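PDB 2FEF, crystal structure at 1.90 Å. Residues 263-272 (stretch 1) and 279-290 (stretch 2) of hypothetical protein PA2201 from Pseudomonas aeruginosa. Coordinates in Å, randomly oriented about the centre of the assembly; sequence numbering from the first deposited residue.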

# COMPACT_ATOMS: atom_id res chain seq x y z
N LEU B 263 23.54 22.86 13.80
CA LEU B 263 24.37 23.64 14.75
C LEU B 263 25.16 24.75 14.04
O LEU B 263 25.34 25.83 14.60
CB LEU B 263 25.30 22.72 15.59
CG LEU B 263 24.58 21.82 16.61
CD1 LEU B 263 25.47 20.65 17.10
CD2 LEU B 263 24.03 22.64 17.79
N GLY B 264 25.60 24.50 12.81
CA GLY B 264 26.26 25.53 12.01
C GLY B 264 25.38 26.76 11.73
O GLY B 264 25.85 27.90 11.78
N VAL B 265 24.12 26.53 11.43
CA VAL B 265 23.18 27.64 11.23
C VAL B 265 22.99 28.40 12.55
O VAL B 265 23.03 29.63 12.58
CB VAL B 265 21.82 27.13 10.70
CG1 VAL B 265 20.80 28.30 10.59
CG2 VAL B 265 22.01 26.45 9.31
N LEU B 266 22.78 27.65 13.63
CA LEU B 266 22.52 28.22 14.96
C LEU B 266 23.69 29.02 15.53
O LEU B 266 23.49 30.09 16.14
CB LEU B 266 22.12 27.11 15.92
CG LEU B 266 20.79 26.42 15.59
CD1 LEU B 266 20.59 25.21 16.51
CD2 LEU B 266 19.61 27.40 15.64
N TYR B 267 24.91 28.52 15.32
CA TYR B 267 26.13 29.18 15.85
C TYR B 267 26.78 30.17 14.91
O TYR B 267 27.50 31.04 15.37
CB TYR B 267 27.17 28.15 16.28
CG TYR B 267 26.93 27.56 17.63
CD1 TYR B 267 25.99 26.56 17.81
CD2 TYR B 267 27.63 28.00 18.74
CE1 TYR B 267 25.77 26.01 19.05
CE2 TYR B 267 27.41 27.45 20.01
CZ TYR B 267 26.49 26.45 20.15
OH TYR B 267 26.25 25.89 21.39
N GLY B 268 26.54 30.06 13.61
CA GLY B 268 27.03 31.09 12.67
C GLY B 268 28.51 31.05 12.35
O GLY B 268 29.04 31.94 11.69
N TRP B 269 29.17 29.99 12.79
CA TRP B 269 30.61 29.89 12.63
C TRP B 269 31.05 29.56 11.20
O TRP B 269 30.23 29.18 10.36
CB TRP B 269 31.15 28.84 13.59
CG TRP B 269 30.56 27.46 13.42
CD1 TRP B 269 30.07 26.88 12.27
CD2 TRP B 269 30.44 26.49 14.44
NE1 TRP B 269 29.66 25.60 12.53
CE2 TRP B 269 29.87 25.34 13.85
CE3 TRP B 269 30.75 26.48 15.81
CZ2 TRP B 269 29.61 24.19 14.58
CZ3 TRP B 269 30.50 25.35 16.53
CH2 TRP B 269 29.93 24.21 15.91
N ASP B 270 32.35 29.74 10.94
CA ASP B 270 32.96 29.32 9.67
C ASP B 270 33.08 27.81 9.66
O ASP B 270 33.90 27.24 10.39
CB ASP B 270 34.34 29.98 9.51
CG ASP B 270 34.98 29.69 8.16
OD1 ASP B 270 34.51 28.80 7.42
OD2 ASP B 270 35.99 30.34 7.84
N ASP B 271 32.22 27.16 8.88
CA ASP B 271 32.07 25.71 8.92
C ASP B 271 32.92 25.03 7.86
O ASP B 271 32.70 23.87 7.56
CB ASP B 271 30.59 25.31 8.78
CG ASP B 271 30.01 25.67 7.42
OD1 ASP B 271 30.77 26.22 6.56
OD2 ASP B 271 28.84 25.34 7.19
N GLY B 272 33.91 25.74 7.32
CA GLY B 272 34.68 25.19 6.22
C GLY B 272 35.28 23.81 6.48
O GLY B 272 35.24 22.94 5.61
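Stretch 2 279-290: HYLGDLVDYARA

Stretch 2 lies on stretch 1 as a helix set against the C-terminal end of another, through a small contact in which a few valine and alanine side chains pack while an arginine, a tyrosine and an aspartate hold the turn that follows the first helix. The two helices, 263-267 and 282-290, run in broadly the same direction, with 33° between their N-to-C directions (signed crossing angle -33°) and a closest axial approach of 9.4 Å. The backbones come nearest at Val265 and Val285, whose CA atoms are 5.7 Å apart.

Val265 supplies the apolar part. Its CG2 lies 3.8 Å from Val285 CA and 3.9 Å from Ala288 CB, so the methyl rests on the helix backbone as much as on side chains; Val265 CG2 to Val285 CG1 is 4.2 Å. Val285 and Ala288, one helical turn apart, both direct CA-to-CB toward stretch 1. Gly264 leaves room for the Tyr280 hydroxyl: an ideal CB there would point toward stretch 2 and fall 2.7 Å from Tyr280 OH, a clash.

The first helix ends at Tyr267; Gly268, the first residue past it, has a positive phi (76°), which favours glycine. Arg289 reads this ending. Its CA-to-CB bond points sideways, but chi1 is m and the remainder of the chain is extended, bringing the guanidinium to the carbonyls. Arg289 NH2 donates to Gly264 O at 2.8 Å and to Trp269 O at 2.9 Å, both oxygens near the guanidinium plane. Gly264 O also accepts from Gly268 N at 2.9 Å, so the arginine adds to the last helical hydrogen bond and ties it to the loop beyond. Water 1 donates to Val265 O at 2.6 Å and accepts from Arg289 NE at 2.8 Å.

Farther along the loop, Asp271 turns its CB toward stretch 2 and meets Tyr280, which precedes the second helix and points back. Tyr280 OH donates to Asp271 OD2 at 2.6 Å, with the carboxylate oxygen at the edge of the ring. The same OD2 lies 3.6 Å from Val285 CG1. Asp271 OD2 and Arg289 NH1 are 4.5 Å apart, opposite charges near each other without a salt bridge. Water 2 accepts from Trp269 NE1 at 3.0 Å and donates to Tyr280 OH at 2.9 Å, linking the indole to the tyrosine. The lesson is local: a glycine where the tyrosine hydroxyl needs space, valines and an alanine where the helices pack, and an arginine on the carbonyls where the first helix gives way to loop.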

# COMPACT_ATOMS: atom_id res chain seq x y z
N HIS B 279 28.82 13.83 4.74
CA HIS B 279 27.61 13.74 5.57
C HIS B 279 27.09 15.11 6.02
O HIS B 279 26.04 15.19 6.64
CB HIS B 279 27.88 12.84 6.78
CG HIS B 279 28.40 11.47 6.40
ND1 HIS B 279 27.58 10.40 6.13
CD2 HIS B 279 29.67 11.03 6.20
CE1 HIS B 279 28.31 9.35 5.79
NE2 HIS B 279 29.58 9.70 5.85
N TYR B 280 27.82 16.18 5.72
CA TYR B 280 27.46 17.52 6.15
C TYR B 280 26.61 18.21 5.08
O TYR B 280 26.92 18.16 3.88
CB TYR B 280 28.77 18.36 6.37
CG TYR B 280 28.55 19.72 7.00
CD1 TYR B 280 28.26 19.85 8.36
CD2 TYR B 280 28.66 20.89 6.23
CE1 TYR B 280 28.05 21.09 8.93
CE2 TYR B 280 28.46 22.15 6.80
CZ TYR B 280 28.17 22.24 8.16
OH TYR B 280 27.96 23.49 8.73
N LEU B 281 25.59 18.93 5.50
CA LEU B 281 24.68 19.56 4.52
C LEU B 281 25.00 21.04 4.32
O LEU B 281 24.16 21.92 4.58
CB LEU B 281 23.22 19.36 4.99
CG LEU B 281 22.79 17.89 4.93
CD1 LEU B 281 21.60 17.64 5.89
CD2 LEU B 281 22.44 17.53 3.49
N GLY B 282 26.21 21.31 3.82
CA GLY B 282 26.66 22.68 3.59
C GLY B 282 25.72 23.52 2.75
O GLY B 282 25.52 24.69 3.05
N ASP B 283 25.11 22.93 1.71
CA ASP B 283 24.23 23.73 0.82
C ASP B 283 22.98 24.20 1.54
O ASP B 283 22.39 25.23 1.21
CB ASP B 283 23.88 23.01 -0.50
CG ASP B 283 22.74 21.99 -0.34
OD1 ASP B 283 23.00 20.88 0.19
OD2 ASP B 283 21.60 22.30 -0.76
N LEU B 284 22.56 23.42 2.55
CA LEU B 284 21.41 23.80 3.34
C LEU B 284 21.76 24.80 4.41
O LEU B 284 20.95 25.69 4.71
CB LEU B 284 20.70 22.57 3.94
CG LEU B 284 20.10 21.64 2.88
CD1 LEU B 284 19.29 20.51 3.55
CD2 LEU B 284 19.17 22.44 1.91
N VAL B 285 22.95 24.66 4.99
CA VAL B 285 23.49 25.74 5.83
C VAL B 285 23.40 27.06 5.07
O VAL B 285 22.88 28.05 5.60
CB VAL B 285 24.92 25.42 6.32
CG1 VAL B 285 25.52 26.64 7.09
CG2 VAL B 285 24.90 24.12 7.20
N ASP B 286 23.88 27.07 3.83
CA ASP B 286 23.88 28.28 3.02
C ASP B 286 22.46 28.79 2.78
O ASP B 286 22.21 29.99 2.91
CB ASP B 286 24.64 28.05 1.70
CG ASP B 286 26.12 27.75 1.91
OD1 ASP B 286 26.67 28.08 3.00
OD2 ASP B 286 26.76 27.18 0.97
N TYR B 287 21.54 27.87 2.44
CA TYR B 287 20.13 28.17 2.17
C TYR B 287 19.46 28.84 3.38
O TYR B 287 18.83 29.89 3.23
CB TYR B 287 19.36 26.89 1.80
CG TYR B 287 17.87 27.07 1.73
CD1 TYR B 287 17.29 27.70 0.63
CD2 TYR B 287 17.03 26.64 2.76
CE1 TYR B 287 15.91 27.88 0.55
CE2 TYR B 287 15.66 26.82 2.68
CZ TYR B 287 15.11 27.47 1.58
OH TYR B 287 13.74 27.64 1.49
N ALA B 288 19.58 28.20 4.55
CA ALA B 288 18.98 28.72 5.78
C ALA B 288 19.54 30.13 6.13
O ALA B 288 18.78 31.03 6.50
CB ALA B 288 19.22 27.74 6.92
N ARG B 289 20.86 30.31 5.99
CA ARG B 289 21.48 31.60 6.30
C ARG B 289 20.97 32.67 5.36
O ARG B 289 20.55 33.73 5.82
CB ARG B 289 23.01 31.51 6.26
CG ARG B 289 23.60 30.68 7.41
CD ARG B 289 25.10 30.51 7.26
NE ARG B 289 25.69 29.97 8.49
CZ ARG B 289 26.96 29.59 8.61
NH1 ARG B 289 27.79 29.70 7.58
NH2 ARG B 289 27.40 29.12 9.76
N ALA B 290 20.98 32.38 4.05
CA ALA B 290 20.49 33.34 3.04
C ALA B 290 19.02 33.70 3.23
O ALA B 290 18.65 34.88 3.15
CB ALA B 290 20.72 32.80 1.63
O HOH W 1 24.35 30.95 10.75
O HOH W 2 28.21 23.18 11.56